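Local atomic coordinates of 2-hydroxyhepta-2,4-diene-1, 7-dioateisomerase (Mycobacterium abscessus, PDB entry 3R6O), a protein that is probably an isomerase acting on 2-hydroxyhepta-2,4-diene-1,7-dioate, a metal-binding member of the fumarylacetoacetate hydrolase family that carries magnesium. Residues 101-106 with 137-142; 236-241 with 259-264; 68-73 with 226-231. All blocks are in the same frame, centred on the assembly; numbering follows the deposited sequence.

Contact 1: residues 101-106 with 137-142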
ATOM      1  N   PRO A 101       5.437   2.210  12.594  1.00 23.59           N
ATOM      2  CA  PRO A 101       4.655   3.378  12.229  1.00 23.36           C
ATOM      3  C   PRO A 101       4.530   3.590  10.723  1.00 22.97           C
ATOM      4  O   PRO A 101       3.597   4.244  10.295  1.00 22.60           O
ATOM      5  CB  PRO A 101       5.391   4.547  12.873  1.00 24.34           C
ATOM      6  CG  PRO A 101       6.547   4.011  13.606  1.00 25.12           C
ATOM      7  CD  PRO A 101       6.618   2.538  13.405  1.00 24.65           C
ATOM      8  N   GLU A 102       5.421   3.007   9.940  1.00 23.12           N
ATOM      9  CA  GLU A 102       5.470   3.292   8.476  1.00 22.97           C
ATOM     10  C   GLU A 102       5.755   2.010   7.728  1.00 22.64           C
ATOM     11  O   GLU A 102       6.813   1.893   7.097  1.00 23.14           O
ATOM     12  CB  GLU A 102       6.575   4.324   8.171  1.00 23.93           C
ATOM     13  CG  GLU A 102       6.247   5.743   8.633  1.00 26.30           C
ATOM     14  CD  GLU A 102       7.133   6.789   7.977  1.00 32.64           C
ATOM     15  OE1 GLU A 102       7.373   6.684   6.743  1.00 38.31           O
ATOM     16  OE2 GLU A 102       7.612   7.698   8.696  1.00 34.75           O
ATOM     17  N   PRO A 103       4.840   1.023   7.832  1.00 21.93           N
ATOM     18  CA  PRO A 103       4.999  -0.216   7.093  1.00 21.66           C
ATOM     19  C   PRO A 103       4.922   0.072   5.603  1.00 21.55           C
ATOM     20  O   PRO A 103       4.177   0.992   5.182  1.00 21.38           O
ATOM     21  CB  PRO A 103       3.776  -1.051   7.522  1.00 21.02           C
ATOM     22  CG  PRO A 103       2.736  -0.066   7.808  1.00 20.78           C
ATOM     23  CD  PRO A 103       3.477   1.177   8.362  1.00 21.39           C
ATOM     24  N   GLY A 104       5.652  -0.698   4.804  1.00 21.72           N
ATOM     25  CA  GLY A 104       5.645  -0.494   3.343  1.00 21.73           C
ATOM     26  C   GLY A 104       4.282  -0.766   2.722  1.00 21.08           C
ATOM     27  O   GLY A 104       3.884  -0.112   1.754  1.00 21.10           O
ATOM     28  N   GLN A 105       3.577  -1.772   3.259  1.00 20.63           N
ATOM     29  CA  GLN A 105       2.228  -2.064   2.840  1.00 20.15           C
ATOM     30  C   GLN A 105       1.508  -2.760   3.963  1.00 19.85           C
ATOM     31  O   GLN A 105       2.146  -3.425   4.797  1.00 20.01           O
ATOM     32  CB  GLN A 105       2.165  -2.916   1.571  1.00 20.14           C
ATOM     33  CG  GLN A 105       2.700  -4.341   1.710  1.00 20.21           C
ATOM     34  CD  GLN A 105       2.967  -5.032   0.391  1.00 20.40           C
ATOM     35  OE1 GLN A 105       2.192  -4.869  -0.580  1.00 20.32           O
ATOM     36  NE2 GLN A 105       4.047  -5.841   0.347  1.00 20.74           N
ATOM     37  N   VAL A 106       0.186  -2.601   3.963  1.00 19.53           N
ATOM     38  CA  VAL A 106      -0.654  -3.242   4.963  1.00 19.34           C
ATOM     39  C   VAL A 106      -1.709  -4.096   4.286  1.00 19.19           C
ATOM     40  O   VAL A 106      -2.594  -3.580   3.590  1.00 19.11           O
ATOM     41  CB  VAL A 106      -1.314  -2.208   5.869  1.00 19.28           C
ATOM     42  CG1 VAL A 106      -2.150  -2.917   6.984  1.00 19.20           C
ATOM     43  CG2 VAL A 106      -0.190  -1.268   6.435  1.00 19.59           C
ATOM     44  N   THR A 137      -1.311   4.966   5.597  1.00 20.52           N
ATOM     45  CA  THR A 137      -1.582   6.155   6.435  1.00 20.85           C
ATOM     46  C   THR A 137      -2.832   5.983   7.315  1.00 20.53           C
ATOM     47  O   THR A 137      -3.260   6.939   7.962  1.00 20.79           O
ATOM     48  CB  THR A 137      -1.702   7.419   5.612  1.00 21.28           C
ATOM     49  OG1 THR A 137      -2.678   7.257   4.582  1.00 21.04           O
ATOM     50  CG2 THR A 137      -0.307   7.782   4.996  1.00 21.86           C
ATOM     51  N   SER A 138      -3.456   4.800   7.254  1.00 20.06           N
ATOM     52  CA  SER A 138      -4.486   4.425   8.203  1.00 19.87           C
ATOM     53  C   SER A 138      -3.903   4.004   9.569  1.00 19.99           C
ATOM     54  O   SER A 138      -4.649   3.967  10.559  1.00 20.02           O
ATOM     55  CB  SER A 138      -5.389   3.310   7.680  1.00 19.53           C
ATOM     56  OG  SER A 138      -4.713   2.070   7.496  1.00 19.35           O
ATOM     57  N   ILE A 139      -2.605   3.653   9.586  1.00 20.14           N
ATOM     58  CA  ILE A 139      -1.947   3.100  10.763  1.00 20.35           C
ATOM     59  C   ILE A 139      -2.066   4.090  11.902  1.00 20.77           C
ATOM     60  O   ILE A 139      -1.971   5.323  11.701  1.00 21.08           O
ATOM     61  CB  ILE A 139      -0.440   2.800  10.513  1.00 20.64           C
ATOM     62  CG1 ILE A 139      -0.282   1.538   9.671  1.00 20.30           C
ATOM     63  CG2 ILE A 139       0.394   2.758  11.864  1.00 21.19           C
ATOM     64  CD1 ILE A 139      -0.640   0.193  10.384  1.00 20.13           C
ATOM     65  N   SER A 140      -2.282   3.526  13.078  1.00 20.88           N
ATOM     66  CA  SER A 140      -2.631   4.263  14.261  1.00 21.29           C
ATOM     67  C   SER A 140      -2.199   3.503  15.491  1.00 21.64           C
ATOM     68  O   SER A 140      -1.901   2.301  15.437  1.00 21.49           O
ATOM     69  CB  SER A 140      -4.146   4.442  14.336  1.00 21.04           C
ATOM     70  OG  SER A 140      -4.388   5.658  14.960  1.00 22.49           O
ATOM     71  N   GLY A 141      -2.218   4.199  16.615  1.00 22.20           N
ATOM     72  CA  GLY A 141      -1.686   3.657  17.860  1.00 22.75           C
ATOM     73  C   GLY A 141      -2.713   2.980  18.740  1.00 22.75           C
ATOM     74  O   GLY A 141      -3.907   3.072  18.495  1.00 22.38           O
ATOM     75  N   PRO A 142      -2.261   2.351  19.823  1.00 23.31           N
ATOM     76  CA  PRO A 142      -3.139   1.538  20.678  1.00 23.45           C
ATOM     77  C   PRO A 142      -4.077   2.277  21.608  1.00 23.83           C
ATOM     78  O   PRO A 142      -4.895   1.631  22.270  1.00 24.01           O
ATOM     79  CB  PRO A 142      -2.134   0.768  21.531  1.00 24.12           C
ATOM     80  CG  PRO A 142      -1.008   1.713  21.639  1.00 24.62           C
ATOM     81  CD  PRO A 142      -0.860   2.238  20.262  1.00 23.96           C
TER
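Ile139, at the start of the short strand 139-140, packs against the proline-rich loop that leads into strand 106-110, touching Pro101, Pro103 and Val106 in turn. The two branches of the isoleucine divide the work. CG2, anti to the backbone N, reaches back to the carbonyl O of Pro101 at 3.9 Å, whereas CG1 runs alongside the ring of Pro103 and comes within 3.9 Å of its CG. The two side chains pass in opposite directions, so they lie flank against flank. With chi2 at -70°, CD1 turns on toward Val106, 4.2 Å from its CG2. Val106 begins a strand of the large mixed sheet, beside strand 279-281, and Ile279 of that neighbour meets both Pro103 and Ile139. The side chain of Val106 is about 8 Å from that of the magnesium ligand Asp189. Cys220, from strand 220-221, which pairs in parallel with 139-140, also touches Val106 and Ile139. No hydrogen bond crosses between the segments; Gln105 OE1 bonds Ser135 OG, and Thr137 OG1 bonds Ala273 O, of the second subunit.

Contact 2: residues 236-241 with 259-264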
ATOM      1  N   GLU A 236       2.869 -19.085  17.190  1.00 28.00           N
ATOM      2  CA  GLU A 236       2.206 -19.182  18.470  1.00 28.36           C
ATOM      3  C   GLU A 236       0.704 -19.080  18.272  1.00 27.68           C
ATOM      4  O   GLU A 236       0.208 -18.810  17.173  1.00 26.91           O
ATOM      5  CB  GLU A 236       2.684 -18.082  19.426  1.00 28.41           C
ATOM      6  CG  GLU A 236       4.191 -18.135  19.734  1.00 29.25           C
ATOM      7  CD  GLU A 236       4.550 -17.543  21.078  1.00 31.48           C
ATOM      8  OE1 GLU A 236       3.649 -17.335  21.921  1.00 31.32           O
ATOM      9  OE2 GLU A 236       5.754 -17.324  21.314  1.00 33.77           O
ATOM     10  N   THR A 237       0.007 -19.384  19.342  1.00 28.09           N
ATOM     11  CA  THR A 237      -1.444 -19.318  19.410  1.00 27.65           C
ATOM     12  C   THR A 237      -1.827 -18.134  20.294  1.00 27.28           C
ATOM     13  O   THR A 237      -1.150 -17.849  21.299  1.00 27.80           O
ATOM     14  CB  THR A 237      -1.933 -20.657  19.930  1.00 28.53           C
ATOM     15  OG1 THR A 237      -1.659 -21.641  18.911  1.00 28.78           O
ATOM     16  CG2 THR A 237      -3.417 -20.654  20.273  1.00 28.33           C
ATOM     17  N   PHE A 238      -2.896 -17.424  19.896  1.00 26.46           N
ATOM     18  CA  PHE A 238      -3.417 -16.305  20.677  1.00 26.13           C
ATOM     19  C   PHE A 238      -4.912 -16.402  20.891  1.00 25.95           C
ATOM     20  O   PHE A 238      -5.639 -16.923  20.041  1.00 25.73           O
ATOM     21  CB  PHE A 238      -3.115 -14.988  19.989  1.00 25.31           C
ATOM     22  CG  PHE A 238      -1.692 -14.828  19.673  1.00 25.48           C
ATOM     23  CD1 PHE A 238      -0.832 -14.185  20.543  1.00 25.87           C
ATOM     24  CD2 PHE A 238      -1.187 -15.385  18.520  1.00 27.64           C
ATOM     25  CE1 PHE A 238       0.499 -14.094  20.249  1.00 26.17           C
ATOM     26  CE2 PHE A 238       0.132 -15.275  18.217  1.00 27.05           C
ATOM     27  CZ  PHE A 238       0.977 -14.631  19.080  1.00 28.16           C
ATOM     28  N   ASP A 239      -5.354 -15.926  22.050  1.00 26.16           N
ATOM     29  CA  ASP A 239      -6.785 -15.780  22.331  1.00 25.98           C
ATOM     30  C   ASP A 239      -7.036 -14.316  22.525  1.00 25.38           C
ATOM     31  O   ASP A 239      -6.287 -13.651  23.216  1.00 25.55           O
ATOM     32  CB  ASP A 239      -7.174 -16.550  23.586  1.00 26.87           C
ATOM     33  CG  ASP A 239      -7.009 -18.050  23.417  1.00 30.25           C
ATOM     34  OD1 ASP A 239      -7.507 -18.613  22.399  1.00 35.89           O
ATOM     35  OD2 ASP A 239      -6.368 -18.668  24.290  1.00 34.18           O
ATOM     36  N   PHE A 240      -8.083 -13.784  21.917  1.00 24.76           N
ATOM     37  CA  PHE A 240      -8.241 -12.336  21.931  1.00 24.20           C
ATOM     38  C   PHE A 240      -9.710 -11.943  22.024  1.00 23.98           C
ATOM     39  O   PHE A 240     -10.586 -12.686  21.575  1.00 24.03           O
ATOM     40  CB  PHE A 240      -7.557 -11.711  20.699  1.00 23.56           C
ATOM     41  CG  PHE A 240      -7.972 -12.337  19.386  1.00 23.23           C
ATOM     42  CD1 PHE A 240      -8.945 -11.756  18.617  1.00 22.70           C
ATOM     43  CD2 PHE A 240      -7.443 -13.558  18.971  1.00 23.59           C
ATOM     44  CE1 PHE A 240      -9.346 -12.329  17.412  1.00 22.50           C
ATOM     45  CE2 PHE A 240      -7.863 -14.170  17.760  1.00 23.39           C
ATOM     46  CZ  PHE A 240      -8.817 -13.558  16.994  1.00 22.86           C
ATOM     47  N   GLU A 241      -9.973 -10.764  22.572  1.00 23.80           N
ATOM     48  CA  GLU A 241     -11.331 -10.275  22.672  1.00 23.63           C
ATOM     49  C   GLU A 241     -11.441  -8.792  22.427  1.00 23.13           C
ATOM     50  O   GLU A 241     -10.526  -8.042  22.703  1.00 23.09           O
ATOM     51  CB  GLU A 241     -11.912 -10.628  24.039  1.00 24.30           C
ATOM     52  CG  GLU A 241     -11.492  -9.684  25.165  1.00 24.54           C
ATOM     53  CD  GLU A 241     -12.244  -9.956  26.460  1.00 28.13           C
ATOM     54  OE1 GLU A 241     -12.589 -11.130  26.712  1.00 32.50           O
ATOM     55  OE2 GLU A 241     -12.496  -8.986  27.208  1.00 27.92           O
ATOM     56  N   LEU A 259      -7.112 -20.270   7.345  1.00 24.40           N
ATOM     57  CA  LEU A 259      -5.701 -20.332   7.041  1.00 24.39           C
ATOM     58  C   LEU A 259      -4.896 -19.917   8.265  1.00 24.29           C
ATOM     59  O   LEU A 259      -4.943 -18.747   8.677  1.00 23.68           O
ATOM     60  CB  LEU A 259      -5.400 -19.390   5.894  1.00 23.74           C
ATOM     61  CG  LEU A 259      -6.025 -19.733   4.549  1.00 23.88           C
ATOM     62  CD1 LEU A 259      -5.446 -18.755   3.515  1.00 26.04           C
ATOM     63  CD2 LEU A 259      -5.704 -21.178   4.159  1.00 27.64           C
ATOM     64  N   GLY A 260      -4.111 -20.843   8.807  1.00 24.98           N
ATOM     65  CA  GLY A 260      -3.186 -20.511   9.905  1.00 25.05           C
ATOM     66  C   GLY A 260      -2.097 -19.536   9.499  1.00 24.54           C
ATOM     67  O   GLY A 260      -1.889 -19.272   8.291  1.00 24.21           O
ATOM     68  N   PHE A 261      -1.388 -19.002  10.495  1.00 24.56           N
ATOM     69  CA  PHE A 261      -0.296 -18.013  10.251  1.00 24.20           C
ATOM     70  C   PHE A 261       0.668 -18.378   9.111  1.00 24.37           C
ATOM     71  O   PHE A 261       0.964 -17.548   8.226  1.00 23.84           O
ATOM     72  CB  PHE A 261       0.528 -17.757  11.524  1.00 24.58           C
ATOM     73  CG  PHE A 261      -0.189 -16.960  12.573  1.00 24.29           C
ATOM     74  CD1 PHE A 261      -0.551 -15.606  12.336  1.00 23.52           C
ATOM     75  CD2 PHE A 261      -0.505 -17.527  13.794  1.00 24.85           C
ATOM     76  CE1 PHE A 261      -1.214 -14.877  13.321  1.00 23.32           C
ATOM     77  CE2 PHE A 261      -1.155 -16.803  14.783  1.00 24.65           C
ATOM     78  CZ  PHE A 261      -1.515 -15.473  14.552  1.00 23.88           C
ATOM     79  N   ALA A 262       1.142 -19.618   9.106  1.00 25.15           N
ATOM     80  CA  ALA A 262       2.083 -20.042   8.084  1.00 25.43           C
ATOM     81  C   ALA A 262       1.436 -20.029   6.699  1.00 25.01           C
ATOM     82  O   ALA A 262       2.010 -19.533   5.741  1.00 24.72           O
ATOM     83  CB  ALA A 262       2.702 -21.445   8.456  1.00 26.51           C
ATOM     84  N   GLU A 263       0.211 -20.516   6.613  1.00 25.02           N
ATOM     85  CA  GLU A 263      -0.524 -20.560   5.357  1.00 24.76           C
ATOM     86  C   GLU A 263      -0.932 -19.181   4.857  1.00 23.86           C
ATOM     87  O   GLU A 263      -1.021 -18.968   3.644  1.00 23.64           O
ATOM     88  CB  GLU A 263      -1.776 -21.413   5.519  1.00 25.14           C
ATOM     89  CG  GLU A 263      -1.545 -22.854   5.751  1.00 26.13           C
ATOM     90  CD  GLU A 263      -2.848 -23.576   6.115  1.00 30.12           C
ATOM     91  OE1 GLU A 263      -3.376 -23.403   7.263  1.00 30.58           O
ATOM     92  OE2 GLU A 263      -3.338 -24.317   5.230  1.00 32.56           O
ATOM     93  N   VAL A 264      -1.216 -18.274   5.787  1.00 23.42           N
ATOM     94  CA  VAL A 264      -1.414 -16.834   5.487  1.00 22.65           C
ATOM     95  C   VAL A 264      -0.191 -16.255   4.765  1.00 22.50           C
ATOM     96  O   VAL A 264      -0.312 -15.714   3.665  1.00 22.15           O
ATOM     97  CB  VAL A 264      -1.771 -16.042   6.753  1.00 22.37           C
ATOM     98  CG1 VAL A 264      -1.704 -14.509   6.524  1.00 21.70           C
ATOM     99  CG2 VAL A 264      -3.214 -16.398   7.211  1.00 22.41           C
TER
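Phe261, the first residue of helix 261-269, reaches across to the chain entering strand 239-244 and meets Glu236 and Phe238. Its CB points at that chain, and chi1 of -72° sets CG anti to its own carbonyl carbon, which carries the ring to the chain at Glu236 and Phe238. From CG the contact follows the CD2 side of the ring. CD2 approaches the carbonyl O of Glu236 at 3.7 Å, and CE2, one atom further, comes closer still to that oxygen, at 3.4 Å. CE2 also touches Phe238 CE2 at 4.0 Å, arriving at the edge of the Phe238 ring and near its plane. At the tip, CZ lies 4.0 Å from Phe238 CD2, so two carbons of each ring share the contact while the side chains cross at about a right angle. Tyr184 adds a third ring, edge-to-face with Phe261, and Ile161 and Val163 pack on Phe261 from strand 155-165, which also bears the magnesium ligand Glu160.

The helix start that presents Phe261 is itself organised. Gly260 is the N-cap; its N donates to Glu263 OE1 (3.1 Å, 152°), the oxygen being met from above the carboxylate plane. This is one half of a capping box, the glycine having no side chain to supply the other. Glu263 OE2 pairs with Arg174.

On the opposing segment Lys310 forms a salt bridge with Glu236 OE1 and a cation-pi contact with Phe238. With no hydrogen bond between the segments, cohesion comes from aromatic carbons, and the weakly positive ring C-H groups of Phe261 probably make a mildly favourable electrostatic approach to the Glu236 carbonyl.

Contact 3: residues 68-73 with 226-231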
ATOM      1  N   ALA A  68      14.669  -5.593  10.817  1.00 51.85           N
ATOM      2  CA  ALA A  68      15.579  -6.362   9.977  1.00 55.11           C
ATOM      3  C   ALA A  68      16.856  -6.795  10.705  1.00 58.02           C
ATOM      4  O   ALA A  68      17.596  -7.644  10.198  1.00 61.27           O
ATOM      5  CB  ALA A  68      15.942  -5.550   8.719  1.00 57.54           C
ATOM      6  N   LEU A  69      17.124  -6.200  11.870  1.00 57.64           N
ATOM      7  CA  LEU A  69      18.304  -6.514  12.678  1.00 59.97           C
ATOM      8  C   LEU A  69      17.993  -7.233  14.005  1.00 58.76           C
ATOM      9  O   LEU A  69      18.910  -7.552  14.763  1.00 61.00           O
ATOM     10  CB  LEU A  69      19.070  -5.221  12.977  1.00 62.20           C
ATOM     11  N   LEU A  70      16.711  -7.508  14.275  1.00 55.34           N
ATOM     12  CA  LEU A  70      16.284  -8.169  15.526  1.00 54.19           C
ATOM     13  C   LEU A  70      16.887  -9.552  15.840  1.00 56.62           C
ATOM     14  O   LEU A  70      17.142  -9.839  17.004  1.00 57.39           O
ATOM     15  CB  LEU A  70      14.741  -8.285  15.595  1.00 50.68           C
ATOM     16  CG  LEU A  70      13.981  -7.140  16.279  1.00 48.22           C
ATOM     17  CD1 LEU A  70      12.502  -7.465  16.390  1.00 45.34           C
ATOM     18  CD2 LEU A  70      14.563  -6.820  17.663  1.00 48.27           C
ATOM     19  N   PRO A  71      17.096 -10.419  14.829  1.00 58.16           N
ATOM     20  CA  PRO A  71      17.472 -11.787  15.218  1.00 60.60           C
ATOM     21  C   PRO A  71      18.868 -11.890  15.841  1.00 64.59           C
ATOM     22  O   PRO A  71      19.110 -12.797  16.637  1.00 66.52           O
ATOM     23  CB  PRO A  71      17.434 -12.546  13.892  1.00 61.55           C
ATOM     24  CG  PRO A  71      17.864 -11.534  12.894  1.00 62.28           C
ATOM     25  CD  PRO A  71      17.266 -10.212  13.376  1.00 59.12           C
ATOM     26  N   GLN A  72      19.770 -10.970  15.489  1.00 66.58           N
ATOM     27  CA  GLN A  72      21.149 -10.997  15.991  1.00 71.34           C
ATOM     28  C   GLN A  72      21.310 -10.214  17.297  1.00 71.78           C
ATOM     29  O   GLN A  72      22.130 -10.579  18.146  1.00 74.98           O
ATOM     30  CB  GLN A  72      22.118 -10.455  14.935  1.00 74.11           C
ATOM     31  N   ILE A  73      20.535  -9.140  17.447  1.00 68.96           N
ATOM     32  CA  ILE A  73      20.563  -8.324  18.657  1.00 69.40           C
ATOM     33  C   ILE A  73      19.540  -8.812  19.689  1.00 67.34           C
ATOM     34  O   ILE A  73      19.497  -8.307  20.809  1.00 67.87           O
ATOM     35  CB  ILE A  73      20.269  -6.847  18.332  1.00 67.81           C
ATOM     36  N   LEU A 226       5.021  -4.930  19.509  1.00 25.77           N
ATOM     37  CA  LEU A 226       5.444  -6.051  18.691  1.00 25.69           C
ATOM     38  C   LEU A 226       5.938  -7.155  19.587  1.00 26.53           C
ATOM     39  O   LEU A 226       6.961  -7.011  20.250  1.00 27.45           O
ATOM     40  CB  LEU A 226       6.545  -5.635  17.722  1.00 25.79           C
ATOM     41  CG  LEU A 226       7.161  -6.717  16.844  1.00 25.84           C
ATOM     42  CD1 LEU A 226       6.151  -7.207  15.837  1.00 24.90           C
ATOM     43  CD2 LEU A 226       8.396  -6.152  16.084  1.00 26.16           C
ATOM     44  N   PHE A 227       5.220  -8.269  19.599  1.00 26.32           N
ATOM     45  CA  PHE A 227       5.611  -9.433  20.407  1.00 27.17           C
ATOM     46  C   PHE A 227       6.479 -10.266  19.495  1.00 27.36           C
ATOM     47  O   PHE A 227       5.982 -10.823  18.494  1.00 26.73           O
ATOM     48  CB  PHE A 227       4.339 -10.172  20.847  1.00 26.90           C
ATOM     49  CG  PHE A 227       4.585 -11.448  21.599  1.00 28.17           C
ATOM     50  CD1 PHE A 227       4.906 -11.429  22.949  1.00 30.11           C
ATOM     51  CD2 PHE A 227       4.453 -12.675  20.975  1.00 30.15           C
ATOM     52  CE1 PHE A 227       5.119 -12.608  23.651  1.00 34.62           C
ATOM     53  CE2 PHE A 227       4.651 -13.854  21.676  1.00 30.43           C
ATOM     54  CZ  PHE A 227       4.984 -13.829  23.001  1.00 32.89           C
ATOM     55  N   THR A 228       7.780 -10.284  19.739  1.00 28.26           N
ATOM     56  CA  THR A 228       8.695 -10.917  18.787  1.00 28.48           C
ATOM     57  C   THR A 228       8.672 -12.449  18.831  1.00 28.91           C
ATOM     58  O   THR A 228       8.257 -13.081  19.813  1.00 29.37           O
ATOM     59  CB  THR A 228      10.149 -10.457  18.952  1.00 29.40           C
ATOM     60  OG1 THR A 228      10.646 -10.958  20.197  1.00 30.56           O
ATOM     61  CG2 THR A 228      10.224  -8.918  18.893  1.00 29.10           C
ATOM     62  N   THR A 229       9.122 -13.028  17.725  1.00 28.80           N
ATOM     63  CA  THR A 229       9.167 -14.484  17.580  1.00 29.26           C
ATOM     64  C   THR A 229      10.285 -15.100  18.383  1.00 30.62           C
ATOM     65  O   THR A 229      10.214 -16.273  18.788  1.00 31.69           O
ATOM     66  CB  THR A 229       9.271 -14.866  16.098  1.00 28.75           C
ATOM     67  OG1 THR A 229      10.348 -14.127  15.491  1.00 29.36           O
ATOM     68  CG2 THR A 229       8.004 -14.485  15.386  1.00 27.55           C
ATOM     69  N   GLY A 230      11.329 -14.322  18.648  1.00 31.34           N
ATOM     70  CA  GLY A 230      12.458 -14.821  19.403  1.00 33.00           C
ATOM     71  C   GLY A 230      12.984 -16.126  18.832  1.00 33.90           C
ATOM     72  O   GLY A 230      13.308 -16.197  17.636  1.00 32.87           O
ATOM     73  N   SER A 231      13.010 -17.148  19.692  1.00 34.56           N
ATOM     74  CA  SER A 231      13.536 -18.483  19.400  1.00 35.94           C
ATOM     75  C   SER A 231      12.485 -19.502  18.914  1.00 35.06           C
ATOM     76  O   SER A 231      12.813 -20.688  18.740  1.00 35.67           O
ATOM     77  CB  SER A 231      14.231 -19.043  20.649  1.00 37.78           C
ATOM     78  OG  SER A 231      15.632 -18.794  20.614  1.00 42.21           O
TER
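No ring or other flat group takes part where Leu70 meets Thr228 and Leu226; the surfaces are methyl groups, with neither face nor edge. CD1 of Leu70 does all the touching from the helix. It meets Thr228 CG2 at 3.7 Å and, less closely, Leu226 CD2 at 4.3 Å, so one methyl bridges two residues on the same side of strand 226-228. The two main side chains approach at a slant. Thr228 divides its chemistry between its branches: CG2 stands beside the backbone N and anti to the carbonyl carbon, facing the leucine, while OG1 (chi1 68°) is hydrogen-bonded to Leu24 N. The hydroxyl of this buried residue is thereby satisfied by a backbone N-H just ahead of strand 25-28, leaving the apolar branch to the helix. Phe227, the residue in between, takes the other side of the strand and packs on Tyr184. Backbone bonds tie Leu226 to Ile26 and Thr228 to Leu24, and Ile26 in turn touches both Leu70 and Thr228. The result is the familiar packing of a helix against a beta sheet: the first turn of helix 70-79 rests on adjacent antiparallel strands, 25-28 and 226-228, the latter more than 150 residues later in the chain.

How the contacts relate
All three contacts dispense with hydrogen bonds between their segments, yet their surroundings differ. Contacts 2 and 3 are buried, whereas contact 1 is only partly so and is the one touched by the second subunit. Contacts 1 and 3 both involve the large mixed sheet, through strands 106-110 and 226-228; contact 2 brings a helix to the chain entering the five-stranded sheet, with Phe261 also resting on strand 155-165 of the large one. Aliphatic groups dominate contacts 1 and 3, aromatic rings contact 2. Contacts 2 and 3 touch directly, Phe227 CE2 lying 3.6 Å from Glu236 OE1, while contact 1, nested within the loop closed by contact 3, stays about 9 Å from it between nearest atoms.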